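Chemotactic transducer PctC (Pseudomonas aeruginosa, PDB 5LTV) is a chemoreceptor that probably senses amino acids for chemotaxis, and binds gamma-aminobutyrate in a pocket of its Cache-type ligand-binding domain. Local coordinates at residues Q84-F87 with S88-F91; L96-A100 with S101-T105; A111-E114 with G115-P118. One frame throughout, in Å; residues are numbered along the deposited sequence.

In the fold
The three contacts follow one another along a single Cache domain. Contact 1 is the short helix 85-90 with Phe91 after it. Phe87 and Phe91 are buried, while Pro85, Ser88 and Arg89 are exposed. Contact 2, partly buried, is the hairpin of strands 93-98 and 104-107. Strand 104-107 is the outermost strand at one edge of one of the two five-stranded sheets. Contact 3 is a surface loop that follows it. Contacts 2 and 3 touch: Phe104 meets Tyr116, and Gly97 packs on Pro118. Contact 1 stands apart, its nearest atoms about 10 Å from contact 2. Backbone bonds dominate contacts 1 and 2. Contact 3 relies on one turn bond, a Met-aromatic contact and the ligand.

Contact 1: Q84-F87 with S88-F91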
# COMPACT_ATOMS: atom_id res chain seq x y z
N GLN A 84 2.30 19.80 5.53
CA GLN A 84 3.74 19.76 5.26
C GLN A 84 4.05 19.24 3.86
O GLN A 84 3.49 18.20 3.43
CB GLN A 84 4.46 18.92 6.32
CG GLN A 84 4.49 19.56 7.67
CD GLN A 84 5.00 18.62 8.71
OE1 GLN A 84 4.21 18.02 9.49
NE2 GLN A 84 6.34 18.45 8.73
N PRO A 85 4.93 19.90 3.10
CA PRO A 85 5.15 19.49 1.71
C PRO A 85 5.76 18.09 1.57
O PRO A 85 5.59 17.46 0.51
CB PRO A 85 6.10 20.57 1.15
CG PRO A 85 5.92 21.77 2.06
CD PRO A 85 5.45 21.25 3.41
N VAL A 86 6.44 17.57 2.60
CA VAL A 86 7.01 16.23 2.47
C VAL A 86 5.90 15.20 2.21
O VAL A 86 6.13 14.22 1.50
CB VAL A 86 7.86 15.87 3.73
CG1 VAL A 86 6.99 15.83 5.01
CG2 VAL A 86 8.62 14.57 3.53
N PHE A 87 4.70 15.43 2.76
CA PHE A 87 3.58 14.51 2.54
C PHE A 87 3.06 14.57 1.11
O PHE A 87 2.83 13.53 0.49
CB PHE A 87 2.46 14.83 3.56
CG PHE A 87 2.87 14.54 4.99
CD1 PHE A 87 3.52 13.34 5.30
CD2 PHE A 87 2.67 15.49 6.01
CE1 PHE A 87 3.95 13.08 6.62
CE2 PHE A 87 3.08 15.23 7.31
CZ PHE A 87 3.73 14.01 7.61
N SER A 88 2.92 15.76 0.54
CA SER A 88 2.40 15.84 -0.82
C SER A 88 3.46 15.40 -1.84
O SER A 88 3.11 14.87 -2.89
CB SER A 88 1.87 17.23 -1.14
OG SER A 88 2.85 18.24 -0.99
N ARG A 89 4.73 15.55 -1.52
CA ARG A 89 5.78 15.05 -2.40
C ARG A 89 5.82 13.52 -2.43
O ARG A 89 6.28 12.94 -3.42
CB ARG A 89 7.15 15.60 -1.95
CG ARG A 89 7.34 17.09 -2.33
CD ARG A 89 8.83 17.48 -2.24
NE ARG A 89 9.36 17.23 -0.90
CZ ARG A 89 9.55 18.18 0.00
NH1 ARG A 89 9.27 19.41 -0.30
NH2 ARG A 89 10.06 17.90 1.19
N ASN A 90 5.40 12.84 -1.37
CA ASN A 90 5.67 11.42 -1.33
C ASN A 90 4.43 10.56 -1.28
O ASN A 90 4.55 9.34 -1.38
CB ASN A 90 6.59 11.07 -0.15
CG ASN A 90 7.98 11.66 -0.30
OD1 ASN A 90 8.73 11.27 -1.22
ND2 ASN A 90 8.32 12.63 0.56
N PHE A 91 3.24 11.15 -1.13
CA PHE A 91 1.99 10.42 -1.18
C PHE A 91 1.09 11.08 -2.22
O PHE A 91 1.30 12.23 -2.61
CB PHE A 91 1.28 10.39 0.19
CG PHE A 91 2.06 9.60 1.26
CD1 PHE A 91 1.91 8.23 1.39
CD2 PHE A 91 2.96 10.25 2.08
CE1 PHE A 91 2.68 7.50 2.32
CE2 PHE A 91 3.72 9.53 3.02
CZ PHE A 91 3.58 8.16 3.13
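Backbone bonds between Pro85-Phe87 and Arg89-Phe91 hold the short helix 85-90 together. Arg89 N donates to Pro85 O at 2.9 Å. Phe87 O is gripped twice. Phe91 N reaches it at 2.9 Å, and Asn90 N at 3.2 Å. Bonds spanning four residues and three both occur, as expected of a short, weakly bonded helix.

Among the side chains, Asn90 makes the clearest polar contact. Its ND2 donates to Val86 O at 2.9 Å, in the carbonyl plane and on a lone pair. The bond is bent, with an angle of 137° at the hydrogen, and the oxygen lies somewhat out of the amide plane. The CG of Asn90 sits beside its own backbone N (chi1 -67°), which turns the amide back along the helix to this carbonyl. ND2 also passes 3.6 Å from Val86 CG2.

Arg89 folds back over the start of the helix. Its chain bends at chi3 (-57°) and lays one guanidinium face over the Pro85-Val86 peptide, resting on Pro85 O and Val86 N. NH1 of Arg89 comes within 3.7 Å of Pro85 CB.

The aromatic rings are the buried part. Phe87 CD1 and Phe91 CE2 are 4.4 Å apart, a loose contact at the edge of the Phe87 ring. Val86 CG1 lies over the centre of a Phe87 face. Phe87 O lies in plane at the edge of the Phe91 ring. Both phenylalanines touch the long helix 34-68, Phe87 at Gln66 and Phe91 at Leu59 and Val60.

The chemistry divides by residue: Phe87 and Phe91 pack on helix 34-68, while Arg89 and Asn90 cover or bond peptide groups of the helix itself.

Contact 2: L96-A100 with S101-T105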
# COMPACT_ATOMS: atom_id res chain seq x y z
N LEU A 96 -6.46 12.11 8.00
CA LEU A 96 -6.88 11.69 9.32
C LEU A 96 -8.40 11.57 9.31
O LEU A 96 -9.09 12.57 9.07
CB LEU A 96 -6.44 12.69 10.40
CG LEU A 96 -6.99 12.42 11.82
CD1 LEU A 96 -6.27 11.24 12.49
CD2 LEU A 96 -6.83 13.67 12.69
N GLY A 97 -8.91 10.37 9.57
CA GLY A 97 -10.32 10.18 9.79
C GLY A 97 -10.49 10.14 11.29
O GLY A 97 -9.83 9.35 11.97
N GLU A 98 -11.34 11.04 11.81
CA GLU A 98 -11.52 11.21 13.25
C GLU A 98 -12.67 10.35 13.78
O GLU A 98 -13.70 10.23 13.14
CB GLU A 98 -11.76 12.69 13.59
CG GLU A 98 -10.49 13.53 13.45
CD GLU A 98 -10.67 14.99 13.82
OE1 GLU A 98 -10.31 15.86 13.00
OE2 GLU A 98 -11.11 15.28 14.95
N ALA A 99 -12.48 9.82 14.99
CA ALA A 99 -13.43 8.87 15.58
C ALA A 99 -14.71 9.55 16.06
O ALA A 99 -15.80 8.99 15.92
CB ALA A 99 -12.77 8.13 16.74
N ALA A 100 -14.62 10.77 16.61
CA ALA A 100 -15.80 11.36 17.27
C ALA A 100 -16.98 11.53 16.30
O ALA A 100 -18.11 11.17 16.62
CB ALA A 100 -15.45 12.72 17.91
N SER A 101 -16.74 12.09 15.12
CA SER A 101 -17.88 12.35 14.24
C SER A 101 -17.54 12.19 12.76
O SER A 101 -18.25 12.74 11.92
CB SER A 101 -18.43 13.77 14.49
OG SER A 101 -17.44 14.73 14.23
N GLY A 102 -16.45 11.49 12.41
CA GLY A 102 -16.11 11.23 11.03
C GLY A 102 -15.44 12.36 10.28
O GLY A 102 -15.26 12.24 9.06
N THR A 103 -15.09 13.46 10.95
CA THR A 103 -14.37 14.56 10.33
C THR A 103 -13.15 14.03 9.59
O THR A 103 -12.38 13.23 10.12
CB THR A 103 -13.94 15.55 11.42
OG1 THR A 103 -15.10 16.02 12.14
CG2 THR A 103 -13.11 16.71 10.81
N PHE A 104 -13.00 14.44 8.34
CA PHE A 104 -12.00 13.88 7.44
C PHE A 104 -11.15 15.03 6.94
O PHE A 104 -11.65 15.93 6.25
CB PHE A 104 -12.69 13.14 6.30
CG PHE A 104 -11.73 12.50 5.32
CD1 PHE A 104 -10.99 11.38 5.69
CD2 PHE A 104 -11.57 13.01 4.03
CE1 PHE A 104 -10.11 10.78 4.80
CE2 PHE A 104 -10.69 12.44 3.15
CZ PHE A 104 -9.95 11.31 3.53
N THR A 105 -9.86 15.03 7.30
CA THR A 105 -8.92 16.06 6.84
C THR A 105 -7.88 15.41 5.95
O THR A 105 -7.12 14.55 6.40
CB THR A 105 -8.23 16.76 8.00
OG1 THR A 105 -9.21 17.16 8.94
CG2 THR A 105 -7.49 17.99 7.52
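Strands 93-98 and 104-107 run antiparallel here, with Leu96 and Thr105 as a hydrogen-bonded pair and Gly97 and Phe104 as a non-hydrogen-bonded one.

Glu98 and Thr103 lie side by side and point the same way. The extended chain of Glu98 brings OE1 alongside Thr103, 3.7 Å from CG2. The touch is between a carboxylate oxygen and a methyl. Glu75 brings a like charge close to OE1, which may favour protonation of one of the two acids. On the other face, Gly97 has no side chain, and its CA sits at the edge of the Phe104 ring, 4.3 Å from CD1. Phe104 also meets Tyr116 edge to face and packs on Trp123, beside the ligand.

Leu96 N donates to Thr105 O at 3.0 Å, and Thr105 N returns a bond to Leu96 O at 3.1 Å. Glu98 N donates to Thr103 O at 3.0 Å. A weak bond from Gly102 N to Glu98 O, 3.1 Å, closes the turn, where Gly102 takes a positive phi.

The hairpin is thus held mainly by its backbone, while its Phe104 face carries aromatic packing to the gamma-aminobutyrate pocket.

Contact 3: A111-E114 with G115-P118; sequences AMPE and GYDP. With ABU (gamma-amino-butanoic acid), chain H.
Two first torsions set Met112 and Tyr116 side by side. In Met112, CG lies beside the backbone N (chi1 -67°), and further bends at chi2 and chi3 carry the sulfur over the tyrosine. In Tyr116, CG points opposite the backbone N (chi1 179°), which sends the ring out along the methionine. Both side chains point the same way.

Their meeting is a Met-aromatic contact. Met112 SD stands 4.4 Å from the centroid of the Tyr116 ring, only 4° off the ring normal. Met112 CG lies over the same face but nearer its rim. Lower down, Met112 CB touches Tyr116 CB at 3.9 Å. Pro113 CD adds a looser apolar touch to Tyr116 CB.

A type II beta turn from Pro113 to Tyr116 brings the backbones together. Tyr116 N donates to Pro113 O at 3.0 Å. Gly115 takes the third position of the turn with a positive phi, as this turn type requires.

The far end of the tyrosine reaches the ligand. Tyr116 OH donates to the carboxylate oxygen OXT of gamma-aminobutyrate at 2.6 Å. That oxygen lies in the plane of the ring, at its edge. Met112 SD also comes within 4.1 Å of ligand CB. The ligand is also hydrogen-bonded to Arg121, Trp123, Ala142 N and Asp168. Tyr116 packs on Trp123 as well.

The turn and the methionine thus position the ring of Tyr116, a first-shell residue. The sulfur covers one ring face, and the hydroxyl beyond it is left to bind the ligand carboxylate. The charge of that carboxylate would probably strengthen this short bond.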
# COMPACT_ATOMS: atom_id res chain seq x y z
N ALA A 111 -12.30 17.09 -3.22
CA ALA A 111 -13.63 16.76 -2.69
C ALA A 111 -13.81 15.26 -2.51
O ALA A 111 -13.20 14.44 -3.20
CB ALA A 111 -14.71 17.31 -3.61
N MET A 112 -14.70 14.91 -1.59
CA MET A 112 -15.11 13.53 -1.37
C MET A 112 -16.59 13.44 -1.66
O MET A 112 -17.28 14.47 -1.71
CB MET A 112 -14.83 13.08 0.08
CG MET A 112 -13.35 12.99 0.42
SD MET A 112 -12.48 11.60 -0.34
CE MET A 112 -11.62 12.51 -1.53
N PRO A 113 -17.13 12.25 -1.85
CA PRO A 113 -18.56 12.14 -2.15
C PRO A 113 -19.44 12.66 -1.02
O PRO A 113 -19.04 12.68 0.15
CB PRO A 113 -18.77 10.64 -2.35
CG PRO A 113 -17.42 10.14 -2.76
CD PRO A 113 -16.44 10.96 -1.97
N GLU A 114 -20.63 13.09 -1.39
CA GLU A 114 -21.64 13.48 -0.42
C GLU A 114 -21.85 12.34 0.58
O GLU A 114 -21.98 11.17 0.19
CB GLU A 114 -22.94 13.84 -1.16
CG GLU A 114 -24.22 13.85 -0.30
CD GLU A 114 -24.40 15.11 0.50
OE1 GLU A 114 -23.91 15.19 1.64
OE2 GLU A 114 -25.08 16.03 0.00
N GLY A 115 -21.84 12.69 1.86
CA GLY A 115 -22.03 11.73 2.93
C GLY A 115 -20.84 10.83 3.21
O GLY A 115 -20.99 9.85 3.95
N TYR A 116 -19.67 11.11 2.61
CA TYR A 116 -18.47 10.33 2.90
C TYR A 116 -18.18 10.30 4.41
O TYR A 116 -18.15 11.34 5.08
CB TYR A 116 -17.27 10.91 2.15
CG TYR A 116 -16.00 10.15 2.45
CD1 TYR A 116 -15.73 8.93 1.83
CD2 TYR A 116 -15.06 10.64 3.39
CE1 TYR A 116 -14.56 8.24 2.09
CE2 TYR A 116 -13.88 9.94 3.66
CZ TYR A 116 -13.64 8.75 3.01
OH TYR A 116 -12.50 8.05 3.30
N ASP A 117 -17.96 9.11 4.94
CA ASP A 117 -17.65 8.94 6.36
C ASP A 117 -16.46 7.99 6.41
O ASP A 117 -16.62 6.79 6.10
CB ASP A 117 -18.86 8.40 7.13
CG ASP A 117 -18.56 8.14 8.61
OD1 ASP A 117 -17.39 8.25 9.04
OD2 ASP A 117 -19.49 7.80 9.36
N PRO A 118 -15.26 8.48 6.74
CA PRO A 118 -14.08 7.60 6.65
C PRO A 118 -14.18 6.42 7.59
O PRO A 118 -13.52 5.40 7.35
CB PRO A 118 -12.90 8.51 7.04
CG PRO A 118 -13.57 9.57 7.97
CD PRO A 118 -14.94 9.79 7.35
N ABU H . -7.47 9.74 -0.58
CD ABU H . -8.50 8.68 -0.73
CB ABU H . -9.56 8.74 0.34
CG ABU H . -9.78 7.42 1.05
C ABU H . -10.95 6.52 0.70
O ABU H . -11.00 6.03 -0.46
OXT ABU H . -11.78 6.25 1.61